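Local coordinates for glutathione S-transferase, N-terminal domain protein (Pseudomonas putida, PDB 4NAX) that binds one glutathione disulfide per subunit and, as a member of the glutathione S-transferase superfamily, probably acts as a transferase, at residues T10-A15 with Q57-F62; R20-S25 with E46-S51; R159-L164 with V202-F207. All blocks are in the same frame, centred on the assembly; numbering follows the deposited sequence.

Contact 1 of 3, residues T10-A15 with Q57-F62; sequences TRKWPA and QLSPEF. With GDS (oxidized glutathione disulfide), chain C.
K12 and E61 meet through a single water rather than by a direct ion pair: K12 NZ gives a hydrogen bond to the water at 3.0 Å, and the water gives one to E61 OE1 at 2.9 Å. The charged atoms themselves stay 5.1 Å apart, NZ of K12 to OE1 of E61. Nearer the backbones the aliphatic parts touch, K12 CB lying 3.8 Å from E61 CB. The K12 chain runs on past S59, its CD 3.5 Å from S59 OG, and bends only at its end, where chi4 of 73° turns NZ off the extended line. S59 is the N-cap of helix 60-65. Its OG, set between backbone N and carbonyl carbon (chi1 68°), accepts from F62 N at 3.1 Å and is also hydrogen-bonded to D56 O. Deeper in, the indole of W13 brings its edge to F62, CZ3 lying 4.0 Å from F62 CB, while K12 CG sits over one face of the indole near the rim. W13 NE1 is hydrogen-bonded to K49 O of strand 45-49. At the far end of segment 57-62, Q57 NE2 donates to glutathione disulfide OE5 (3.0 Å, nearly straight at 170°). The capped helix start thus lies close to the ligand pocket. K12 NZ also has a long, weak ion pair with D56, so its charge is probably shared between two acidic groups, E61 being reached only through water.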
loop_
_atom_site.group_PDB
_atom_site.type_symbol
_atom_site.label_atom_id
_atom_site.label_comp_id
_atom_site.label_asym_id
_atom_site.label_seq_id
_atom_site.Cartn_x
_atom_site.Cartn_y
_atom_site.Cartn_z
ATOM N N THR A 10 -19.689 -3.833 16.722
ATOM C CA THR A 10 -20.776 -4.807 16.713
ATOM C C THR A 10 -22.069 -4.254 17.303
ATOM O O THR A 10 -23.131 -4.853 17.136
ATOM C CB THR A 10 -20.398 -6.109 17.439
ATOM O OG1 THR A 10 -20.207 -5.852 18.841
ATOM C CG2 THR A 10 -19.131 -6.742 16.819
ATOM N N ARG A 11 -21.986 -3.112 17.984
ATOM C CA ARG A 11 -23.192 -2.444 18.467
ATOM C C ARG A 11 -23.968 -1.864 17.293
ATOM O O ARG A 11 -25.198 -1.864 17.278
ATOM C CB ARG A 11 -22.844 -1.328 19.461
ATOM C CG ARG A 11 -22.276 -1.841 20.770
ATOM C CD ARG A 11 -21.796 -0.702 21.647
ATOM N NE ARG A 11 -20.727 -1.141 22.540
ATOM C CZ ARG A 11 -19.861 -0.333 23.152
ATOM N NH1 ARG A 11 -19.892 0.985 22.953
ATOM N NH2 ARG A 11 -18.942 -0.851 23.962
ATOM N N LYS A 12 -23.232 -1.384 16.295
ATOM C CA LYS A 12 -23.844 -0.754 15.145
ATOM C C LYS A 12 -24.194 -1.749 14.035
ATOM O O LYS A 12 -25.205 -1.576 13.348
ATOM C CB LYS A 12 -22.951 0.385 14.657
ATOM C CG LYS A 12 -23.534 1.216 13.539
ATOM C CD LYS A 12 -22.686 2.456 13.341
ATOM C CE LYS A 12 -23.189 3.313 12.197
ATOM N NZ LYS A 12 -24.439 4.026 12.551
ATOM N N TRP A 13 -23.376 -2.790 13.883
ATOM C CA TRP A 13 -23.654 -3.883 12.958
ATOM C C TRP A 13 -23.576 -5.213 13.711
ATOM O O TRP A 13 -22.549 -5.871 13.699
ATOM C CB TRP A 13 -22.655 -3.878 11.818
ATOM C CG TRP A 13 -22.758 -2.702 10.903
ATOM C CD1 TRP A 13 -23.587 -2.559 9.841
ATOM C CD2 TRP A 13 -22.004 -1.493 10.988
ATOM N NE1 TRP A 13 -23.394 -1.334 9.248
ATOM C CE2 TRP A 13 -22.416 -0.666 9.928
ATOM C CE3 TRP A 13 -20.995 -1.042 11.832
ATOM C CZ2 TRP A 13 -21.878 0.592 9.716
ATOM C CZ3 TRP A 13 -20.437 0.191 11.598
ATOM C CH2 TRP A 13 -20.886 1.002 10.550
ATOM N N PRO A 14 -24.669 -5.604 14.395
ATOM C CA PRO A 14 -24.611 -6.845 15.160
ATOM C C PRO A 14 -24.332 -8.068 14.296
ATOM O O PRO A 14 -24.775 -8.138 13.162
ATOM C CB PRO A 14 -26.006 -6.944 15.790
ATOM C CG PRO A 14 -26.533 -5.558 15.798
ATOM C CD PRO A 14 -25.913 -4.859 14.625
ATOM N N ALA A 15 -23.634 -9.036 14.874
ATOM C CA ALA A 15 -23.362 -10.288 14.221
ATOM C C ALA A 15 -24.532 -11.258 14.415
ATOM O O ALA A 15 -24.841 -11.649 15.541
ATOM C CB ALA A 15 -22.094 -10.900 14.788
ATOM N N GLN A 57 -19.106 5.392 8.047
ATOM C CA GLN A 57 -17.668 5.189 8.175
ATOM C C GLN A 57 -17.038 6.227 9.103
ATOM O O GLN A 57 -15.900 6.090 9.517
ATOM C CB GLN A 57 -16.965 5.185 6.801
ATOM C CG GLN A 57 -16.682 6.544 6.171
ATOM C CD GLN A 57 -17.879 7.288 5.600
ATOM O OE1 GLN A 57 -19.046 6.957 5.836
ATOM N NE2 GLN A 57 -17.576 8.318 4.838
ATOM N N LEU A 58 -17.797 7.277 9.409
ATOM C CA LEU A 58 -17.348 8.294 10.361
ATOM C C LEU A 58 -17.906 8.083 11.778
ATOM O O LEU A 58 -17.602 8.870 12.689
ATOM C CB LEU A 58 -17.728 9.691 9.878
ATOM C CG LEU A 58 -17.175 10.078 8.505
ATOM C CD1 LEU A 58 -17.661 11.435 8.042
ATOM C CD2 LEU A 58 -15.653 10.067 8.492
ATOM N N SER A 59 -18.714 7.040 11.968
ATOM C CA SER A 59 -19.271 6.757 13.285
ATOM C C SER A 59 -18.195 6.335 14.270
ATOM O O SER A 59 -17.186 5.706 13.896
ATOM C CB SER A 59 -20.365 5.696 13.194
ATOM O OG SER A 59 -19.822 4.435 12.828
ATOM N N PRO A 60 -18.418 6.625 15.559
ATOM C CA PRO A 60 -17.466 6.196 16.574
ATOM C C PRO A 60 -17.348 4.669 16.611
ATOM O O PRO A 60 -16.272 4.142 16.835
ATOM C CB PRO A 60 -18.018 6.775 17.902
ATOM C CG PRO A 60 -19.256 7.523 17.552
ATOM C CD PRO A 60 -19.481 7.498 16.078
ATOM N N GLU A 61 -18.454 3.983 16.388
ATOM C CA GLU A 61 -18.451 2.525 16.406
ATOM C C GLU A 61 -17.582 1.976 15.259
ATOM O O GLU A 61 -16.775 1.096 15.467
ATOM C CB GLU A 61 -19.877 1.977 16.306
ATOM C CG GLU A 61 -20.764 2.323 17.501
ATOM C CD GLU A 61 -21.527 3.633 17.360
ATOM O OE1 GLU A 61 -21.201 4.452 16.483
ATOM O OE2 GLU A 61 -22.462 3.833 18.155
ATOM N N PHE A 62 -17.731 2.519 14.057
ATOM C CA PHE A 62 -16.881 2.076 12.947
ATOM C C PHE A 62 -15.398 2.382 13.185
ATOM O O PHE A 62 -14.558 1.504 13.020
ATOM C CB PHE A 62 -17.321 2.678 11.605
ATOM C CG PHE A 62 -16.556 2.128 10.438
ATOM C CD1 PHE A 62 -16.799 0.858 9.992
ATOM C CD2 PHE A 62 -15.558 2.858 9.818
ATOM C CE1 PHE A 62 -16.094 0.317 8.947
ATOM C CE2 PHE A 62 -14.832 2.324 8.781
ATOM C CZ PHE A 62 -15.108 1.049 8.332
HETATM N N1 GDS C . -12.181 10.839 0.608
HETATM C CA1 GDS C . -12.152 10.274 -0.740
HETATM C C1 GDS C . -11.827 11.336 -1.766
HETATM O OE1 GDS C . -11.362 10.959 -2.867
HETATM O OE2 GDS C . -12.023 12.545 -1.513
HETATM C CB1 GDS C . -13.516 9.648 -1.054
HETATM C CG1 GDS C . -13.510 8.674 -2.240
HETATM C CD1 GDS C . -12.689 7.445 -1.942
HETATM O O1 GDS C . -12.542 7.057 -0.798
HETATM N N2 GDS C . -12.146 6.853 -2.998
HETATM C CA2 GDS C . -11.388 5.621 -2.911
HETATM C C2 GDS C . -9.958 5.832 -3.332
HETATM O O2 GDS C . -9.679 6.572 -4.269
HETATM C CB2 GDS C . -12.020 4.554 -3.806
HETATM S SG2 GDS C . -13.621 3.966 -3.267
HETATM N N3 GDS C . -9.034 5.140 -2.670
HETATM C CA3 GDS C . -7.616 5.259 -2.964
HETATM C C3 GDS C . -6.820 3.994 -2.722
HETATM O OE3 GDS C . -5.599 4.144 -2.505
HETATM O OE4 GDS C . -7.405 2.911 -2.827
HETATM N N4 GDS C . -13.725 6.130 1.820
HETATM C CA4 GDS C . -14.493 6.765 2.868
HETATM C C4 GDS C . -14.070 8.181 3.148
HETATM O OE5 GDS C . -14.703 8.844 4.021
HETATM O OE6 GDS C . -13.129 8.660 2.464
HETATM C C5 GDS C . -13.439 4.835 1.878
HETATM O O5 GDS C . -13.780 4.141 2.830
HETATM C CA5 GDS C . -12.706 4.234 0.698
HETATM N N5 GDS C . -11.681 3.308 1.166
HETATM C CB5 GDS C . -13.729 3.509 -0.178
HETATM S SG5 GDS C . -13.036 2.648 -1.591
HETATM C CA6 GDS C . -7.093 1.699 1.873
HETATM C C6 GDS C . -7.419 0.261 1.602
HETATM O OE7 GDS C . -8.266 -0.302 2.337
HETATM O OE8 GDS C . -6.817 -0.302 0.658
HETATM N N6 GDS C . -5.681 1.958 1.527
HETATM C CB6 GDS C . -8.018 2.610 1.063
HETATM C CG6 GDS C . -9.479 2.458 1.498
HETATM C CD6 GDS C . -10.391 3.464 0.852
HETATM O O6 GDS C . -9.971 4.326 0.072
HETATM O O HOH W 1 -23.613 5.354 15.151
#

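Contact 2 of 3, residues R20-S25 with E46-S51; sequences RLQLYS and EAHKVS
Q22 NE2 is held by two acceptors, E46 OE1 at 3.0 Å across the strands and R20 O just before its own strand, while Q22 OE1 receives H48 NE2 at 2.7 Å. The strands belong to the beta-alpha-beta unit 21-25, 31-41, 45-49 of the thioredoxin-like N-terminal domain, with 45-49 at the border of the sheet and parallel to 21-25. The amide of Q22 owes its position to a bend at chi2 (-72°), which swings CD back from an extended course. Its plane stands 83° from the E46 carboxylate, so the N-H, in the amide plane, meets OE1 from above the carboxylate plane. With NE2 of Q22 spent on two acceptors, OE1 must accept, so H48 NE2 is the donor; Q22 OE1 lies close to the imidazole plane. E46 OE1 also accepts from H17 N, and OE2 from K16 N; the carboxylate therefore fastens the chain ahead of strand 21-25 as well. The backbone ladder runs in parallel register, from E46 N to L21 O and L23 N to E46 O, through H48 N to L23 O and S25 N to H48 O, to V50 N on S25 O. Next to H48 on the same face lies Y24, side by side with it; the ring planes are 14° apart but slid so far (centroids 5.3 Å) that they hardly overlap, and Y24 CE1 approaches H48 CD2 at 3.7 Å. On the other face L23 CD2 meets A47 CB loosely, L23 also touching V34 of the crossover helix 31-41. Just past strand 45-49, V50 CG2 packs against the backbone carbon of Y24 and lies 3.8 Å from Y24 CB.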
loop_
_atom_site.group_PDB
_atom_site.type_symbol
_atom_site.label_atom_id
_atom_site.label_comp_id
_atom_site.label_asym_id
_atom_site.label_seq_id
_atom_site.Cartn_x
_atom_site.Cartn_y
_atom_site.Cartn_z
ATOM N N ARG A 20 -18.632 -16.445 12.499
ATOM C CA ARG A 20 -18.100 -16.116 11.171
ATOM C C ARG A 20 -17.335 -14.822 11.178
ATOM O O ARG A 20 -17.704 -13.877 11.858
ATOM C CB ARG A 20 -19.231 -15.978 10.140
ATOM C CG ARG A 20 -19.997 -17.271 9.942
ATOM C CD ARG A 20 -21.059 -17.169 8.855
ATOM N NE ARG A 20 -21.796 -18.418 8.862
ATOM C CZ ARG A 20 -22.998 -18.623 8.346
ATOM N NH1 ARG A 20 -23.638 -17.652 7.723
ATOM N NH2 ARG A 20 -23.557 -19.831 8.463
ATOM N N LEU A 21 -16.303 -14.764 10.332
ATOM C CA LEU A 21 -15.634 -13.505 10.023
ATOM C C LEU A 21 -16.677 -12.453 9.631
ATOM O O LEU A 21 -17.578 -12.715 8.815
ATOM C CB LEU A 21 -14.624 -13.733 8.909
ATOM C CG LEU A 21 -13.799 -12.504 8.508
ATOM C CD1 LEU A 21 -12.421 -12.935 8.040
ATOM C CD2 LEU A 21 -14.471 -11.674 7.419
ATOM N N GLN A 22 -16.528 -11.272 10.218
ATOM C CA GLN A 22 -17.395 -10.127 9.980
ATOM C C GLN A 22 -16.691 -9.167 9.036
ATOM O O GLN A 22 -15.552 -8.771 9.278
ATOM C CB GLN A 22 -17.719 -9.414 11.304
ATOM C CG GLN A 22 -18.306 -10.332 12.378
ATOM C CD GLN A 22 -19.723 -10.757 12.077
ATOM O OE1 GLN A 22 -20.615 -9.913 11.928
ATOM N NE2 GLN A 22 -19.952 -12.049 11.995
ATOM N N LEU A 23 -17.382 -8.810 7.958
ATOM C CA LEU A 23 -16.890 -7.867 6.968
ATOM C C LEU A 23 -17.709 -6.592 7.014
ATOM O O LEU A 23 -18.933 -6.645 6.949
ATOM C CB LEU A 23 -16.988 -8.461 5.566
ATOM C CG LEU A 23 -16.646 -7.539 4.407
ATOM C CD1 LEU A 23 -15.188 -7.086 4.435
ATOM C CD2 LEU A 23 -16.974 -8.203 3.079
ATOM N N TYR A 24 -17.034 -5.447 7.111
ATOM C CA TYR A 24 -17.688 -4.131 7.152
ATOM C C TYR A 24 -17.205 -3.384 5.923
ATOM O O TYR A 24 -16.041 -3.000 5.846
ATOM C CB TYR A 24 -17.359 -3.398 8.451
ATOM C CG TYR A 24 -17.559 -4.262 9.690
ATOM C CD1 TYR A 24 -18.807 -4.407 10.304
ATOM C CD2 TYR A 24 -16.498 -4.976 10.225
ATOM C CE1 TYR A 24 -18.964 -5.217 11.424
ATOM C CE2 TYR A 24 -16.650 -5.765 11.353
ATOM C CZ TYR A 24 -17.883 -5.905 11.936
ATOM O OH TYR A 24 -18.006 -6.692 13.061
ATOM N N SER A 25 -18.070 -3.239 4.918
ATOM C CA SER A 25 -17.604 -2.850 3.616
ATOM C C SER A 25 -18.710 -2.206 2.783
ATOM O O SER A 25 -19.803 -1.923 3.274
ATOM C CB SER A 25 -16.982 -4.085 2.918
ATOM O OG SER A 25 -16.239 -3.733 1.748
ATOM N N GLU A 46 -19.848 -12.921 7.181
ATOM C CA GLU A 46 -21.069 -12.168 7.344
ATOM C C GLU A 46 -20.777 -10.731 6.941
ATOM O O GLU A 46 -20.040 -10.000 7.619
ATOM C CB GLU A 46 -21.534 -12.238 8.799
ATOM C CG GLU A 46 -22.844 -11.521 9.039
ATOM C CD GLU A 46 -23.352 -11.626 10.464
ATOM O OE1 GLU A 46 -22.816 -12.423 11.262
ATOM O OE2 GLU A 46 -24.322 -10.894 10.779
ATOM N N ALA A 47 -21.357 -10.338 5.815
ATOM C CA ALA A 47 -21.149 -9.016 5.260
ATOM C C ALA A 47 -22.124 -7.978 5.811
ATOM O O ALA A 47 -23.323 -8.227 5.969
ATOM C CB ALA A 47 -21.240 -9.058 3.736
ATOM N N HIS A 48 -21.578 -6.803 6.075
ATOM C CA HIS A 48 -22.317 -5.674 6.592
ATOM C C HIS A 48 -22.055 -4.453 5.748
ATOM O O HIS A 48 -20.896 -4.096 5.502
ATOM C CB HIS A 48 -21.882 -5.368 8.022
ATOM C CG HIS A 48 -22.081 -6.502 8.976
ATOM N ND1 HIS A 48 -23.311 -6.848 9.503
ATOM C CD2 HIS A 48 -21.199 -7.399 9.466
ATOM C CE1 HIS A 48 -23.168 -7.874 10.313
ATOM N NE2 HIS A 48 -21.902 -8.247 10.284
ATOM N N LYS A 49 -23.126 -3.797 5.318
ATOM C CA LYS A 49 -22.992 -2.576 4.533
ATOM C C LYS A 49 -22.735 -1.340 5.391
ATOM O O LYS A 49 -23.525 -1.018 6.294
ATOM C CB LYS A 49 -24.259 -2.355 3.718
ATOM C CG LYS A 49 -24.185 -1.110 2.857
ATOM C CD LYS A 49 -25.433 -0.940 2.009
ATOM C CE LYS A 49 -25.287 0.252 1.096
ATOM N NZ LYS A 49 -26.564 0.571 0.408
ATOM N N VAL A 50 -21.629 -0.665 5.096
ATOM C CA VAL A 50 -21.243 0.590 5.711
ATOM C C VAL A 50 -21.590 1.692 4.712
ATOM O O VAL A 50 -20.923 1.847 3.694
ATOM C CB VAL A 50 -19.732 0.599 6.034
ATOM C CG1 VAL A 50 -19.305 1.927 6.636
ATOM C CG2 VAL A 50 -19.409 -0.535 6.996
ATOM N N SER A 51 -22.683 2.409 4.973
ATOM C CA SER A 51 -23.202 3.402 4.034
ATOM C C SER A 51 -22.542 4.760 4.209
ATOM O O SER A 51 -22.666 5.391 5.270
ATOM C CB SER A 51 -24.708 3.564 4.215
ATOM O OG SER A 51 -25.189 4.646 3.433
#

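Contact 3 of 3, residues R159-L164 with V202-F207; sequences RLLGVL and VGFDQF
The F207 ring is sandwiched: L161 CB lies over the centre of one face, 3.6 Å above the plane, and Q206 CG over the centre of the other. At its edge, in plane, sits V202 O. The L161 contact is a CH-pi interaction, CB standing 3.7 Å from the ring centroid and 10° off the normal, with the two side chains crossing at about a right angle. F207 CE1 reaches the helix backbone at G162 N, 3.6 Å away. The two methyl groups of L161 reach further residues of the loop: CD1 touches V202 CG2 at 3.8 Å, and CD2 comes to the edge of F204 at 4.3 Å from its CE1. The loop is braced from within, G203 O taking Q206 N and, on the opposite face of its plane, Q206 NE2. F204 also packs on V189 and V193 of helix 180-193 and V210 of helix 208-219. F207 is the N-cap residue of helix 208-219, so this apolar packing seats the turn leading into that helix against helix 148-168, within the all-helical C-terminal domain of the glutathione S-transferase fold.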
loop_
_atom_site.group_PDB
_atom_site.type_symbol
_atom_site.label_atom_id
_atom_site.label_comp_id
_atom_site.label_asym_id
_atom_site.label_seq_id
_atom_site.Cartn_x
_atom_site.Cartn_y
_atom_site.Cartn_z
ATOM N N ARG A 159 0.970 5.557 -17.224
ATOM C CA ARG A 159 2.297 4.984 -16.961
ATOM C C ARG A 159 2.169 3.659 -16.191
ATOM O O ARG A 159 2.775 2.646 -16.539
ATOM C CB ARG A 159 3.197 5.971 -16.195
ATOM C CG ARG A 159 4.656 5.556 -16.148
ATOM C CD ARG A 159 5.448 6.373 -15.144
ATOM N NE ARG A 159 4.970 6.103 -13.799
ATOM C CZ ARG A 159 5.237 4.998 -13.101
ATOM N NH1 ARG A 159 6.081 4.078 -13.560
ATOM N NH2 ARG A 159 4.660 4.811 -11.929
ATOM N N LEU A 160 1.344 3.656 -15.153
ATOM C CA LEU A 160 1.079 2.451 -14.357
ATOM C C LEU A 160 0.446 1.342 -15.179
ATOM O O LEU A 160 0.827 0.167 -15.048
ATOM C CB LEU A 160 0.160 2.790 -13.164
ATOM C CG LEU A 160 0.786 3.671 -12.073
ATOM C CD1 LEU A 160 -0.272 4.253 -11.150
ATOM C CD2 LEU A 160 1.816 2.917 -11.263
ATOM N N LEU A 161 -0.496 1.708 -16.046
ATOM C CA LEU A 161 -1.072 0.728 -16.962
ATOM C C LEU A 161 -0.024 0.104 -17.878
ATOM O O LEU A 161 -0.081 -1.083 -18.167
ATOM C CB LEU A 161 -2.209 1.341 -17.784
ATOM C CG LEU A 161 -3.507 1.547 -16.997
ATOM C CD1 LEU A 161 -4.436 2.513 -17.716
ATOM C CD2 LEU A 161 -4.229 0.231 -16.720
ATOM N N GLY A 162 0.930 0.916 -18.327
ATOM C CA GLY A 162 2.011 0.414 -19.150
ATOM C C GLY A 162 2.888 -0.577 -18.411
ATOM O O GLY A 162 3.308 -1.590 -18.969
ATOM N N VAL A 163 3.175 -0.287 -17.149
ATOM C CA VAL A 163 3.938 -1.222 -16.319
ATOM C C VAL A 163 3.195 -2.558 -16.242
ATOM O O VAL A 163 3.787 -3.620 -16.436
ATOM C CB VAL A 163 4.203 -0.651 -14.906
ATOM C CG1 VAL A 163 4.850 -1.684 -14.026
ATOM C CG2 VAL A 163 5.088 0.597 -14.977
ATOM N N LEU A 164 1.899 -2.504 -15.966
ATOM C CA LEU A 164 1.102 -3.714 -15.931
ATOM C C LEU A 164 1.114 -4.453 -17.257
ATOM O O LEU A 164 1.250 -5.680 -17.306
ATOM C CB LEU A 164 -0.342 -3.413 -15.544
ATOM C CG LEU A 164 -0.630 -3.006 -14.116
ATOM C CD1 LEU A 164 -2.117 -2.726 -13.984
ATOM C CD2 LEU A 164 -0.224 -4.084 -13.122
ATOM N N VAL A 202 -7.521 7.493 -20.553
ATOM C CA VAL A 202 -6.249 6.790 -20.337
ATOM C C VAL A 202 -5.785 5.969 -21.535
ATOM O O VAL A 202 -4.786 5.265 -21.441
ATOM C CB VAL A 202 -6.269 5.897 -19.074
ATOM C CG1 VAL A 202 -6.641 6.723 -17.842
ATOM C CG2 VAL A 202 -7.182 4.692 -19.251
ATOM N N GLY A 203 -6.492 6.063 -22.660
ATOM C CA GLY A 203 -6.099 5.347 -23.870
ATOM C C GLY A 203 -6.059 3.851 -23.627
ATOM O O GLY A 203 -5.107 3.173 -24.005
ATOM N N PHE A 204 -7.110 3.329 -23.003
ATOM C CA PHE A 204 -7.119 1.950 -22.499
ATOM C C PHE A 204 -6.942 0.911 -23.591
ATOM O O PHE A 204 -6.365 -0.154 -23.363
ATOM C CB PHE A 204 -8.420 1.655 -21.733
ATOM C CG PHE A 204 -8.397 0.351 -20.974
ATOM C CD1 PHE A 204 -7.456 0.131 -19.973
ATOM C CD2 PHE A 204 -9.328 -0.639 -21.228
ATOM C CE1 PHE A 204 -7.433 -1.053 -19.275
ATOM C CE2 PHE A 204 -9.313 -1.821 -20.517
ATOM C CZ PHE A 204 -8.360 -2.033 -19.542
ATOM N N ASP A 205 -7.440 1.217 -24.785
ATOM C CA ASP A 205 -7.377 0.249 -25.863
ATOM C C ASP A 205 -5.943 -0.072 -26.289
ATOM O O ASP A 205 -5.723 -1.073 -26.978
ATOM C CB ASP A 205 -8.270 0.664 -27.037
ATOM C CG ASP A 205 -9.731 0.412 -26.742
ATOM O OD1 ASP A 205 -10.082 -0.740 -26.402
ATOM O OD2 ASP A 205 -10.529 1.364 -26.828
ATOM N N GLN A 206 -4.963 0.725 -25.853
ATOM C CA GLN A 206 -3.579 0.390 -26.167
ATOM C C GLN A 206 -2.980 -0.704 -25.263
ATOM O O GLN A 206 -1.927 -1.252 -25.582
ATOM C CB GLN A 206 -2.697 1.637 -26.173
ATOM C CG GLN A 206 -2.259 2.144 -24.819
ATOM C CD GLN A 206 -1.675 3.545 -24.899
ATOM O OE1 GLN A 206 -0.619 3.743 -25.493
ATOM N NE2 GLN A 206 -2.356 4.523 -24.295
ATOM N N PHE A 207 -3.632 -1.030 -24.146
ATOM C CA PHE A 207 -3.088 -1.990 -23.184
ATOM C C PHE A 207 -3.756 -3.341 -23.358
ATOM O O PHE A 207 -4.659 -3.722 -22.608
ATOM C CB PHE A 207 -3.245 -1.446 -21.759
ATOM C CG PHE A 207 -2.657 -0.061 -21.584
ATOM C CD1 PHE A 207 -1.272 0.138 -21.614
ATOM C CD2 PHE A 207 -3.478 1.044 -21.415
ATOM C CE1 PHE A 207 -0.741 1.406 -21.492
ATOM C CE2 PHE A 207 -2.949 2.311 -21.273
ATOM C CZ PHE A 207 -1.578 2.491 -21.308
#

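Overall arrangement
Contacts 1 and 2 adjoin in the N-terminal domain, their centres 10 Å apart: P14 O packs against H48 CE1, and A15 packs on Q22 and E46, so the segment before strand 21-25 lies along the outermost strand. Contact 2 is the buried one of this pair, built on a backbone ladder and polar side chains; contact 1, only partly buried, depends on side-chain packing and a water bridge, and holds a ligand-pocket residue. Contact 3 lies about 39 Å from contact 1, centre to centre, across the chain's centre in the C-terminal helical domain. It too is buried, but almost wholly apolar, joining a helix to a loop without any strand.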